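Local coordinates for protein P450 epoxidase (Sorangium cellulosum, PDB 1Q5E) that binds heme as a cytochrome P450, a mainly helical fold in which one small beta sheet reaches a heme propionate, at residues L301-V306 and M325-I330; E65-S70 and T305-R310; Y55-A60 and E314-S319. One frame throughout, in Å; residues are numbered along the deposited sequence.

Contact 1: residues L301-V306 and M325-I330. With HEM (protoporphyrin IX containing Fe), chain B.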
loop_
_atom_site.group_PDB
_atom_site.type_symbol
_atom_site.label_atom_id
_atom_site.label_comp_id
_atom_site.label_asym_id
_atom_site.label_seq_id
_atom_site.Cartn_x
_atom_site.Cartn_y
_atom_site.Cartn_z
ATOM N N LEU A 301 5.404 1.082 5.379
ATOM C CA LEU A 301 6.562 0.798 4.516
ATOM C C LEU A 301 7.897 0.413 5.236
ATOM O O LEU A 301 8.059 0.620 6.441
ATOM C CB LEU A 301 6.826 1.941 3.540
ATOM C CG LEU A 301 5.621 2.360 2.762
ATOM C CD1 LEU A 301 5.918 3.708 2.199
ATOM C CD2 LEU A 301 5.376 1.340 1.699
ATOM N N ARG A 302 8.822 -0.157 4.453
ATOM C CA ARG A 302 10.156 -0.539 4.885
ATOM C C ARG A 302 11.126 0.566 4.515
ATOM O O ARG A 302 11.932 0.991 5.334
ATOM C CB ARG A 302 10.610 -1.815 4.172
ATOM C CG ARG A 302 11.769 -2.535 4.867
ATOM C CD ARG A 302 12.035 -3.952 4.361
ATOM N NE ARG A 302 11.126 -4.917 4.974
ATOM C CZ ARG A 302 11.410 -5.575 6.072
ATOM N NH1 ARG A 302 12.597 -5.406 6.646
ATOM N NH2 ARG A 302 10.524 -6.416 6.590
ATOM N N ILE A 303 11.094 0.988 3.252
ATOM C CA ILE A 303 11.962 2.069 2.810
ATOM C C ILE A 303 11.168 3.257 2.276
ATOM O O ILE A 303 11.401 4.391 2.693
ATOM C CB ILE A 303 12.932 1.611 1.733
ATOM C CG1 ILE A 303 13.192 0.112 1.833
ATOM C CG2 ILE A 303 14.237 2.444 1.808
ATOM C CD1 ILE A 303 14.140 -0.408 0.801
ATOM N N GLY A 304 10.229 3.021 1.362
ATOM C CA GLY A 304 9.451 4.137 0.850
ATOM C C GLY A 304 8.953 3.913 -0.562
ATOM O O GLY A 304 8.433 2.842 -0.901
ATOM N N THR A 305 9.113 4.940 -1.388
ATOM C CA THR A 305 8.647 4.901 -2.752
ATOM C C THR A 305 9.848 5.246 -3.657
ATOM O O THR A 305 10.792 5.928 -3.203
ATOM C CB THR A 305 7.461 5.895 -2.907
ATOM O OG1 THR A 305 6.823 5.715 -4.189
ATOM C CG2 THR A 305 7.961 7.335 -2.894
ATOM N N VAL A 306 9.820 4.777 -4.913
ATOM C CA VAL A 306 10.987 4.905 -5.811
ATOM C C VAL A 306 10.814 5.764 -7.040
ATOM O O VAL A 306 9.832 5.645 -7.781
ATOM C CB VAL A 306 11.493 3.555 -6.324
ATOM C CG1 VAL A 306 11.883 2.666 -5.160
ATOM C CG2 VAL A 306 10.417 2.901 -7.186
ATOM N N MET A 325 18.395 5.264 -9.597
ATOM C CA MET A 325 17.249 5.120 -8.717
ATOM C C MET A 325 17.391 5.858 -7.375
ATOM O O MET A 325 18.473 5.904 -6.811
ATOM C CB MET A 325 16.985 3.630 -8.475
ATOM C CG MET A 325 15.647 3.355 -7.816
ATOM S SD MET A 325 15.459 1.644 -7.321
ATOM C CE MET A 325 16.735 1.552 -6.081
ATOM N N VAL A 326 16.286 6.428 -6.874
ATOM C CA VAL A 326 16.255 7.118 -5.576
ATOM C C VAL A 326 15.040 6.666 -4.755
ATOM O O VAL A 326 13.914 6.658 -5.265
ATOM C CB VAL A 326 16.176 8.669 -5.707
ATOM C CG1 VAL A 326 16.368 9.314 -4.369
ATOM C CG2 VAL A 326 17.196 9.210 -6.675
ATOM N N PHE A 327 15.295 6.294 -3.499
ATOM C CA PHE A 327 14.289 5.871 -2.542
ATOM C C PHE A 327 13.872 7.079 -1.718
ATOM O O PHE A 327 14.726 7.871 -1.293
ATOM C CB PHE A 327 14.857 4.817 -1.594
ATOM C CG PHE A 327 14.651 3.394 -2.061
ATOM C CD1 PHE A 327 15.574 2.778 -2.911
ATOM C CD2 PHE A 327 13.533 2.665 -1.659
ATOM C CE1 PHE A 327 15.390 1.471 -3.348
ATOM C CE2 PHE A 327 13.346 1.360 -2.102
ATOM C CZ PHE A 327 14.283 0.767 -2.946
ATOM N N LEU A 328 12.564 7.241 -1.505
ATOM C CA LEU A 328 12.086 8.317 -0.634
ATOM C C LEU A 328 11.726 7.709 0.711
ATOM O O LEU A 328 10.706 7.018 0.837
ATOM C CB LEU A 328 10.891 9.054 -1.243
ATOM C CG LEU A 328 10.928 9.328 -2.752
ATOM C CD1 LEU A 328 10.002 10.471 -3.093
ATOM C CD2 LEU A 328 12.319 9.625 -3.203
ATOM N N LEU A 329 12.582 7.934 1.699
ATOM C CA LEU A 329 12.460 7.226 2.949
ATOM C C LEU A 329 11.286 7.798 3.691
ATOM O O LEU A 329 11.431 8.792 4.428
ATOM C CB LEU A 329 13.730 7.302 3.798
ATOM C CG LEU A 329 13.657 6.350 5.008
ATOM C CD1 LEU A 329 13.841 4.963 4.522
ATOM C CD2 LEU A 329 14.688 6.673 6.066
ATOM N N ILE A 330 10.132 7.148 3.489
ATOM C CA ILE A 330 8.840 7.598 4.003
ATOM C C ILE A 330 8.605 7.393 5.493
ATOM O O ILE A 330 7.967 8.222 6.124
ATOM C CB ILE A 330 7.663 7.036 3.148
ATOM C CG1 ILE A 330 7.745 7.657 1.751
ATOM C CG2 ILE A 330 6.311 7.408 3.778
ATOM C CD1 ILE A 330 6.957 6.970 0.710
HETATM C CHA HEM B . -0.503 4.503 -5.172
HETATM C CHB HEM B . -0.351 3.797 -0.393
HETATM C CHC HEM B . -4.590 1.480 -0.724
HETATM C CHD HEM B . -4.369 1.667 -5.454
HETATM C C1A HEM B . -0.157 4.608 -3.832
HETATM C C2A HEM B . 0.950 5.412 -3.348
HETATM C C3A HEM B . 1.009 5.222 -2.031
HETATM C C4A HEM B . -0.070 4.312 -1.644
HETATM C CMA HEM B . 2.041 5.877 -1.108
HETATM C CAA HEM B . 1.850 6.321 -4.238
HETATM C CBA HEM B . 3.247 5.775 -4.549
HETATM C CGA HEM B . 4.000 6.766 -5.415
HETATM O O1A HEM B . 4.021 6.662 -6.666
HETATM O O2A HEM B . 4.618 7.712 -4.870
HETATM C C1B HEM B . -1.488 3.075 -0.093
HETATM C C2B HEM B . -1.898 2.679 1.250
HETATM C C3B HEM B . -3.063 2.035 1.138
HETATM C C4B HEM B . -3.422 2.029 -0.256
HETATM C CMB HEM B . -1.093 2.931 2.555
HETATM C CAB HEM B . -3.926 1.422 2.237
HETATM C CBB HEM B . -3.691 1.587 3.545
HETATM C C1C HEM B . -4.959 1.362 -2.030
HETATM C C2C HEM B . -6.178 0.725 -2.557
HETATM C C3C HEM B . -6.087 0.794 -3.889
HETATM C C4C HEM B . -4.841 1.460 -4.208
HETATM C CMC HEM B . -7.304 0.114 -1.709
HETATM C CAC HEM B . -7.030 0.313 -4.954
HETATM C CBC HEM B . -8.248 -0.175 -4.664
HETATM C C1D HEM B . -3.262 2.399 -5.789
HETATM C C2D HEM B . -2.869 2.521 -7.159
HETATM C C3D HEM B . -1.650 3.423 -7.159
HETATM C C4D HEM B . -1.445 3.711 -5.727
HETATM C CMD HEM B . -3.597 1.857 -8.335
HETATM C CAD HEM B . -0.884 3.840 -8.464
HETATM C CBD HEM B . -0.969 5.359 -8.688
HETATM C CGD HEM B . -0.724 5.771 -10.133
HETATM O O1D HEM B . -1.720 5.868 -10.916
HETATM O O2D HEM B . 0.446 5.988 -10.547
HETATM N NA HEM B . -0.772 3.950 -2.755
HETATM N NB HEM B . -2.447 2.668 -0.995
HETATM N NC HEM B . -4.169 1.814 -3.057
HETATM N ND HEM B . -2.415 3.135 -4.954
HETATM FE FE HEM B . -2.563 3.045 -2.910
#

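Contact 2: residues E65-S70 and T305-R310. With HEM (protoporphyrin IX containing Fe), chain B.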
loop_
_atom_site.group_PDB
_atom_site.type_symbol
_atom_site.label_atom_id
_atom_site.label_comp_id
_atom_site.label_asym_id
_atom_site.label_seq_id
_atom_site.Cartn_x
_atom_site.Cartn_y
_atom_site.Cartn_z
ATOM N N GLU A 65 8.906 17.065 -11.725
ATOM C CA GLU A 65 8.751 16.508 -13.059
ATOM C C GLU A 65 10.106 16.113 -13.612
ATOM O O GLU A 65 10.217 15.593 -14.725
ATOM C CB GLU A 65 8.077 17.529 -13.977
ATOM C CG GLU A 65 6.904 18.254 -13.333
ATOM C CD GLU A 65 7.307 19.467 -12.449
ATOM O OE1 GLU A 65 8.263 19.369 -11.611
ATOM O OE2 GLU A 65 6.631 20.527 -12.572
ATOM N N ARG A 66 11.143 16.375 -12.829
ATOM C CA ARG A 66 12.497 16.071 -13.251
ATOM C C ARG A 66 12.769 14.594 -13.019
ATOM O O ARG A 66 13.565 13.981 -13.699
ATOM C CB ARG A 66 13.503 16.950 -12.489
ATOM C CG ARG A 66 14.673 17.457 -13.350
ATOM C CD ARG A 66 15.025 18.907 -13.099
ATOM N NE ARG A 66 14.679 19.364 -11.754
ATOM C CZ ARG A 66 15.328 19.015 -10.648
ATOM N NH1 ARG A 66 16.364 18.188 -10.705
ATOM N NH2 ARG A 66 14.942 19.500 -9.474
ATOM N N PHE A 67 12.086 14.033 -12.034
ATOM C CA PHE A 67 12.181 12.610 -11.736
ATOM C C PHE A 67 11.144 11.806 -12.499
ATOM O O PHE A 67 10.264 12.353 -13.118
ATOM C CB PHE A 67 11.989 12.400 -10.250
ATOM C CG PHE A 67 13.091 12.970 -9.427
ATOM C CD1 PHE A 67 13.152 14.325 -9.193
ATOM C CD2 PHE A 67 14.096 12.147 -8.918
ATOM C CE1 PHE A 67 14.185 14.855 -8.447
ATOM C CE2 PHE A 67 15.132 12.662 -8.163
ATOM C CZ PHE A 67 15.182 14.015 -7.924
ATOM N N ALA A 68 11.252 10.493 -12.448
ATOM C CA ALA A 68 10.328 9.635 -13.162
ATOM C C ALA A 68 10.008 8.465 -12.249
ATOM O O ALA A 68 10.580 8.352 -11.167
ATOM C CB ALA A 68 10.953 9.152 -14.459
ATOM N N VAL A 69 9.103 7.594 -12.674
ATOM C CA VAL A 69 8.746 6.464 -11.853
ATOM C C VAL A 69 9.148 5.216 -12.565
ATOM O O VAL A 69 9.108 4.136 -11.975
ATOM C CB VAL A 69 7.224 6.386 -11.641
ATOM C CG1 VAL A 69 6.763 7.451 -10.639
ATOM C CG2 VAL A 69 6.521 6.550 -12.962
ATOM N N SER A 70 9.522 5.370 -13.839
ATOM C CA SER A 70 9.693 4.240 -14.752
ATOM C C SER A 70 11.146 3.912 -15.049
ATOM O O SER A 70 12.053 4.443 -14.409
ATOM C CB SER A 70 8.894 4.438 -16.059
ATOM O OG SER A 70 9.397 5.494 -16.876
ATOM N N THR A 305 9.113 4.940 -1.388
ATOM C CA THR A 305 8.647 4.901 -2.752
ATOM C C THR A 305 9.848 5.246 -3.657
ATOM O O THR A 305 10.792 5.928 -3.203
ATOM C CB THR A 305 7.461 5.895 -2.907
ATOM O OG1 THR A 305 6.823 5.715 -4.189
ATOM C CG2 THR A 305 7.961 7.335 -2.894
ATOM N N VAL A 306 9.820 4.777 -4.913
ATOM C CA VAL A 306 10.987 4.905 -5.811
ATOM C C VAL A 306 10.814 5.764 -7.040
ATOM O O VAL A 306 9.832 5.645 -7.781
ATOM C CB VAL A 306 11.493 3.555 -6.324
ATOM C CG1 VAL A 306 11.883 2.666 -5.160
ATOM C CG2 VAL A 306 10.417 2.901 -7.186
ATOM N N ARG A 307 11.822 6.606 -7.248
ATOM C CA ARG A 307 11.880 7.537 -8.367
ATOM C C ARG A 307 13.234 7.412 -9.073
ATOM O O ARG A 307 14.277 7.366 -8.411
ATOM C CB ARG A 307 11.719 8.972 -7.854
ATOM C CG ARG A 307 10.427 9.667 -8.265
ATOM C CD ARG A 307 9.209 9.200 -7.468
ATOM N NE ARG A 307 7.991 9.841 -7.943
ATOM C CZ ARG A 307 6.780 9.367 -7.743
ATOM N NH1 ARG A 307 6.621 8.236 -7.072
ATOM N NH2 ARG A 307 5.733 10.033 -8.215
ATOM N N PHE A 308 13.215 7.364 -10.403
ATOM C CA PHE A 308 14.442 7.293 -11.205
ATOM C C PHE A 308 14.715 8.641 -11.863
ATOM O O PHE A 308 13.794 9.287 -12.361
ATOM C CB PHE A 308 14.336 6.192 -12.266
ATOM C CG PHE A 308 13.946 4.849 -11.706
ATOM C CD1 PHE A 308 14.911 3.962 -11.274
ATOM C CD2 PHE A 308 12.623 4.476 -11.603
ATOM C CE1 PHE A 308 14.565 2.739 -10.763
ATOM C CE2 PHE A 308 12.282 3.244 -11.087
ATOM C CZ PHE A 308 13.252 2.390 -10.661
ATOM N N ALA A 309 15.969 9.087 -11.858
ATOM C CA ALA A 309 16.257 10.406 -12.418
ATOM C C ALA A 309 16.235 10.352 -13.938
ATOM O O ALA A 309 16.474 9.296 -14.541
ATOM C CB ALA A 309 17.570 10.968 -11.909
ATOM N N ARG A 310 15.913 11.487 -14.548
ATOM C CA ARG A 310 15.821 11.567 -15.991
ATOM C C ARG A 310 17.106 12.145 -16.570
ATOM O O ARG A 310 17.631 11.622 -17.552
ATOM C CB ARG A 310 14.609 12.392 -16.379
ATOM C CG ARG A 310 13.346 11.873 -15.706
ATOM C CD ARG A 310 12.060 12.546 -16.170
ATOM N NE ARG A 310 12.163 12.943 -17.566
ATOM C CZ ARG A 310 11.376 13.827 -18.154
ATOM N NH1 ARG A 310 10.406 14.423 -17.473
ATOM N NH2 ARG A 310 11.567 14.122 -19.432
HETATM C CHA HEM B . -0.503 4.503 -5.172
HETATM C CHB HEM B . -0.351 3.797 -0.393
HETATM C CHC HEM B . -4.590 1.480 -0.724
HETATM C CHD HEM B . -4.369 1.667 -5.454
HETATM C C1A HEM B . -0.157 4.608 -3.832
HETATM C C2A HEM B . 0.950 5.412 -3.348
HETATM C C3A HEM B . 1.009 5.222 -2.031
HETATM C C4A HEM B . -0.070 4.312 -1.644
HETATM C CMA HEM B . 2.041 5.877 -1.108
HETATM C CAA HEM B . 1.850 6.321 -4.238
HETATM C CBA HEM B . 3.247 5.775 -4.549
HETATM C CGA HEM B . 4.000 6.766 -5.415
HETATM O O1A HEM B . 4.021 6.662 -6.666
HETATM O O2A HEM B . 4.618 7.712 -4.870
HETATM C C1B HEM B . -1.488 3.075 -0.093
HETATM C C2B HEM B . -1.898 2.679 1.250
HETATM C C3B HEM B . -3.063 2.035 1.138
HETATM C C4B HEM B . -3.422 2.029 -0.256
HETATM C CMB HEM B . -1.093 2.931 2.555
HETATM C CAB HEM B . -3.926 1.422 2.237
HETATM C CBB HEM B . -3.691 1.587 3.545
HETATM C C1C HEM B . -4.959 1.362 -2.030
HETATM C C2C HEM B . -6.178 0.725 -2.557
HETATM C C3C HEM B . -6.087 0.794 -3.889
HETATM C C4C HEM B . -4.841 1.460 -4.208
HETATM C CMC HEM B . -7.304 0.114 -1.709
HETATM C CAC HEM B . -7.030 0.313 -4.954
HETATM C CBC HEM B . -8.248 -0.175 -4.664
HETATM C C1D HEM B . -3.262 2.399 -5.789
HETATM C C2D HEM B . -2.869 2.521 -7.159
HETATM C C3D HEM B . -1.650 3.423 -7.159
HETATM C C4D HEM B . -1.445 3.711 -5.727
HETATM C CMD HEM B . -3.597 1.857 -8.335
HETATM C CAD HEM B . -0.884 3.840 -8.464
HETATM C CBD HEM B . -0.969 5.359 -8.688
HETATM C CGD HEM B . -0.724 5.771 -10.133
HETATM O O1D HEM B . -1.720 5.868 -10.916
HETATM O O2D HEM B . 0.446 5.988 -10.547
HETATM N NA HEM B . -0.772 3.950 -2.755
HETATM N NB HEM B . -2.447 2.668 -0.995
HETATM N NC HEM B . -4.169 1.814 -3.057
HETATM N ND HEM B . -2.415 3.135 -4.954
HETATM FE FE HEM B . -2.563 3.045 -2.910
#

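Contact 3: residues Y55-A60 and E314-S319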
loop_
_atom_site.group_PDB
_atom_site.type_symbol
_atom_site.label_atom_id
_atom_site.label_comp_id
_atom_site.label_asym_id
_atom_site.label_seq_id
_atom_site.Cartn_x
_atom_site.Cartn_y
_atom_site.Cartn_z
ATOM N N TYR A 55 11.921 15.529 5.274
ATOM C CA TYR A 55 10.591 15.773 4.771
ATOM C C TYR A 55 10.489 16.617 3.483
ATOM O O TYR A 55 9.999 16.139 2.473
ATOM C CB TYR A 55 9.737 16.384 5.889
ATOM C CG TYR A 55 8.296 16.486 5.505
ATOM C CD1 TYR A 55 7.409 15.455 5.774
ATOM C CD2 TYR A 55 7.828 17.592 4.813
ATOM C CE1 TYR A 55 6.084 15.543 5.371
ATOM C CE2 TYR A 55 6.515 17.689 4.432
ATOM C CZ TYR A 55 5.658 16.670 4.712
ATOM O OH TYR A 55 4.366 16.792 4.308
ATOM N N HIS A 56 10.901 17.880 3.533
ATOM C CA HIS A 56 10.703 18.797 2.402
ATOM C C HIS A 56 11.465 18.411 1.140
ATOM O O HIS A 56 11.111 18.849 0.040
ATOM C CB HIS A 56 11.087 20.228 2.762
ATOM C CG HIS A 56 10.212 20.844 3.805
ATOM N ND1 HIS A 56 10.460 20.719 5.161
ATOM C CD2 HIS A 56 9.093 21.593 3.695
ATOM C CE1 HIS A 56 9.527 21.363 5.842
ATOM N NE2 HIS A 56 8.686 21.903 4.977
ATOM N N ASP A 57 12.518 17.618 1.285
ATOM C CA ASP A 57 13.173 17.089 0.114
ATOM C C ASP A 57 12.385 15.891 -0.430
ATOM O O ASP A 57 12.152 15.786 -1.651
ATOM C CB ASP A 57 14.619 16.683 0.409
ATOM C CG ASP A 57 15.422 17.780 1.110
ATOM O OD1 ASP A 57 15.318 18.957 0.702
ATOM O OD2 ASP A 57 16.209 17.522 2.059
ATOM N N VAL A 58 11.994 14.983 0.465
ATOM C CA VAL A 58 11.114 13.869 0.075
ATOM C C VAL A 58 9.866 14.315 -0.690
ATOM O O VAL A 58 9.489 13.716 -1.689
ATOM C CB VAL A 58 10.651 13.034 1.295
ATOM C CG1 VAL A 58 9.342 12.286 0.964
ATOM C CG2 VAL A 58 11.750 12.042 1.730
ATOM N N SER A 59 9.245 15.392 -0.214
ATOM C CA SER A 59 7.986 15.889 -0.783
ATOM C C SER A 59 8.116 16.539 -2.128
ATOM O O SER A 59 7.227 16.444 -2.955
ATOM C CB SER A 59 7.343 16.903 0.166
ATOM O OG SER A 59 6.176 17.441 -0.413
ATOM N N ALA A 60 9.225 17.238 -2.313
ATOM C CA ALA A 60 9.495 18.017 -3.503
ATOM C C ALA A 60 9.733 17.089 -4.697
ATOM O O ALA A 60 9.356 17.390 -5.837
ATOM C CB ALA A 60 10.701 18.853 -3.244
ATOM N N GLU A 314 22.105 17.748 -9.073
ATOM C CA GLU A 314 22.702 17.607 -7.737
ATOM C C GLU A 314 21.765 18.072 -6.623
ATOM O O GLU A 314 22.012 19.081 -5.964
ATOM C CB GLU A 314 24.024 18.365 -7.639
ATOM C CG GLU A 314 25.258 17.489 -7.823
ATOM C CD GLU A 314 26.541 18.306 -7.871
ATOM O OE1 GLU A 314 27.635 17.698 -7.963
ATOM O OE2 GLU A 314 26.435 19.555 -7.814
ATOM N N TYR A 315 20.696 17.302 -6.426
ATOM C CA TYR A 315 19.731 17.504 -5.345
ATOM C C TYR A 315 20.443 17.445 -3.996
ATOM O O TYR A 315 20.907 16.378 -3.557
ATOM C CB TYR A 315 18.595 16.444 -5.417
ATOM C CG TYR A 315 17.242 16.922 -4.906
ATOM C CD1 TYR A 315 16.519 17.887 -5.603
ATOM C CD2 TYR A 315 16.687 16.414 -3.727
ATOM C CE1 TYR A 315 15.297 18.340 -5.147
ATOM C CE2 TYR A 315 15.445 16.872 -3.258
ATOM C CZ TYR A 315 14.766 17.838 -3.979
ATOM O OH TYR A 315 13.551 18.319 -3.562
ATOM N N CYS A 316 20.529 18.603 -3.349
ATOM C CA CYS A 316 21.086 18.681 -2.001
ATOM C C CYS A 316 22.444 17.957 -1.885
ATOM O O CYS A 316 22.604 17.037 -1.072
ATOM C CB CYS A 316 20.083 18.103 -0.982
ATOM S SG CYS A 316 18.460 18.914 -0.960
ATOM N N GLY A 317 23.407 18.380 -2.710
ATOM C CA GLY A 317 24.759 17.843 -2.670
ATOM C C GLY A 317 24.891 16.401 -3.126
ATOM O O GLY A 317 25.393 15.545 -2.408
ATOM N N ALA A 318 24.446 16.126 -4.338
ATOM C CA ALA A 318 24.563 14.775 -4.859
ATOM C C ALA A 318 24.233 14.679 -6.363
ATOM O O ALA A 318 23.064 14.651 -6.765
ATOM C CB ALA A 318 23.700 13.828 -4.037
ATOM N N SER A 319 25.284 14.653 -7.181
ATOM C CA SER A 319 25.180 14.417 -8.617
ATOM C C SER A 319 24.701 12.992 -8.813
ATOM O O SER A 319 25.265 12.047 -8.219
ATOM C CB SER A 319 26.554 14.551 -9.253
ATOM O OG SER A 319 27.464 13.704 -8.567
#

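Contact 1: residues L301-V306 and M325-I330
Val-306 sets a methyl on the ring of Phe-327: CG1 stands 3.8 Å from the ring centroid and 16° off the ring normal, a CH-pi contact over one face. That methyl is placed by a first torsion of -59°, which turns CG1 anti to its carbonyl carbon. Ile-303 comes at the same ring obliquely, CD1 3.5 Å from Phe-327 CE2, and its CG2 touches both the ring and Leu-329 CD1, the latter at 3.7 Å. Ile-330 CD1 fills in beside Gly-304, where no side chain stands between the strands and the glycine CA makes a CA-H...O contact with Leu-328 O; the methyl lies 3.8 Å from Gly-304 CA and 3.7 Å from Leu-301 CD1. Thr-305 splits its branches, its CG2 resting on Leu-328 CG (3.6 Å) and its OG1 giving a weak hydrogen bond to heme O2A. The backbones lock this fit, Leu-328 N donating to Thr-305 O at 2.8 Å and Ile-330 N to Ile-303 O. At 156° between strand directions the pairing is antiparallel, and strand 49-52 lines the far edge of 325-329, touching Phe-327 and Leu-329. This is an inner strand pair of the sheet that flanks the heme in the cytochrome P450 fold.

Contact 2: residues E65-S70 and T305-R310
Val-69 lays CG1 over one face of the Arg-307 guanidinium, 3.5 Å from CZ and above the centre of the group, where strand 67-68 forms an antiparallel edge of the P450 sheet. The two side chains run alongside each other, pointing the same way. Phe-67 instead crosses Arg-307 at about a right angle, its ring 47° from the guanidinium plane, and touches the aliphatic part through CB, 3.7 Å from Arg-307 CG. The arginine chain is bent at its second torsion (76°), which carries its end toward the heme propionate. His-103 and His-363 also hydrogen-bond the heme. Phe-308 turns its ring edge to the backbone, CE2 lying 3.4 Å from Val-69 O, and its ring also meets that of Trp-74. Between Ala-68 and Phe-308 two backbone bonds close the strand pair: Ala-68 N to Phe-308 O at 2.8 Å, and Phe-308 N to Ala-68 O at 2.9 Å. At the outer end Arg-310 NH1 makes a weak bond to Glu-65 O. Arg-307 NH1 reaches both propionate oxygens: its bond to heme O2A is weak, whereas it donates to heme O1A at 3.1 Å, nearly straight at 166°, with that oxygen in the guanidinium plane.

Contact 3: residues Y55-A60 and E314-S319
Tyr-315 approaches helix 55-62 with CE2 3.8 Å from Asp-57 CB and CZ 4.3 Å from Ala-60 CB. Both helix carbons lie near the ring plane, so the ring meets the helix by its edge rather than a face. Its hydroxyl also approaches the backbone, OH being 3.5 Å from Asp-57 O; the bond is weak, and the position of that carbonyl oxygen is itself uncertain. Beside it, Cys-316 brings SG alongside the Asp-57 carboxylate, 3.6 Å from Asp-57 OD1. The carboxylate is aimed there by a first torsion of -51°, which sets CG anti to the carbonyl carbon.

In the second shell, the loop is shaped by two successive positive phi values, 50° at Cys-316 and 69° at Gly-317, which make the chain double back. On the helix side Ser-59 N bonds Tyr-55 O at 2.9 Å, and Tyr-55 is held in turn by its OH on Ala-354 O and its N on Asp-336 OD2. The interface is slight and superficial: it buries 162 Å², and the nearest CA pair, Asp-57 and Cys-316, is 8.3 Å apart. The loop linking strands 304-309 and 325-329 thus leans against helix 55-62, while strand 49-52 touches both partners, Leu-52 meeting Tyr-315 and Val-58, and Trp-50 meeting Ala-318.

Contacts 1 and 2 are built on the two edges of one strand, 304-309, with centres 12 Å apart and Thr-305 and Val-306 in common. A probable hydrogen bond between Val-326 N and Arg-307 O (2.7 Å) continues the pairing of contact 1 into the region of contact 2. That strand supplies two groups, Thr-305 and Arg-307, that bond one heme propionate. The centre of contact 3 is about 13 Å from those of contacts 1 and 2, and the side chain of Ala-60 is about 13 Å from the heme. It joins contact 1 through Leu-328 CD1, 3.6 Å from Val-58 O, and contact 2 by sequence, since helix 55-62 leads into strand 67-68.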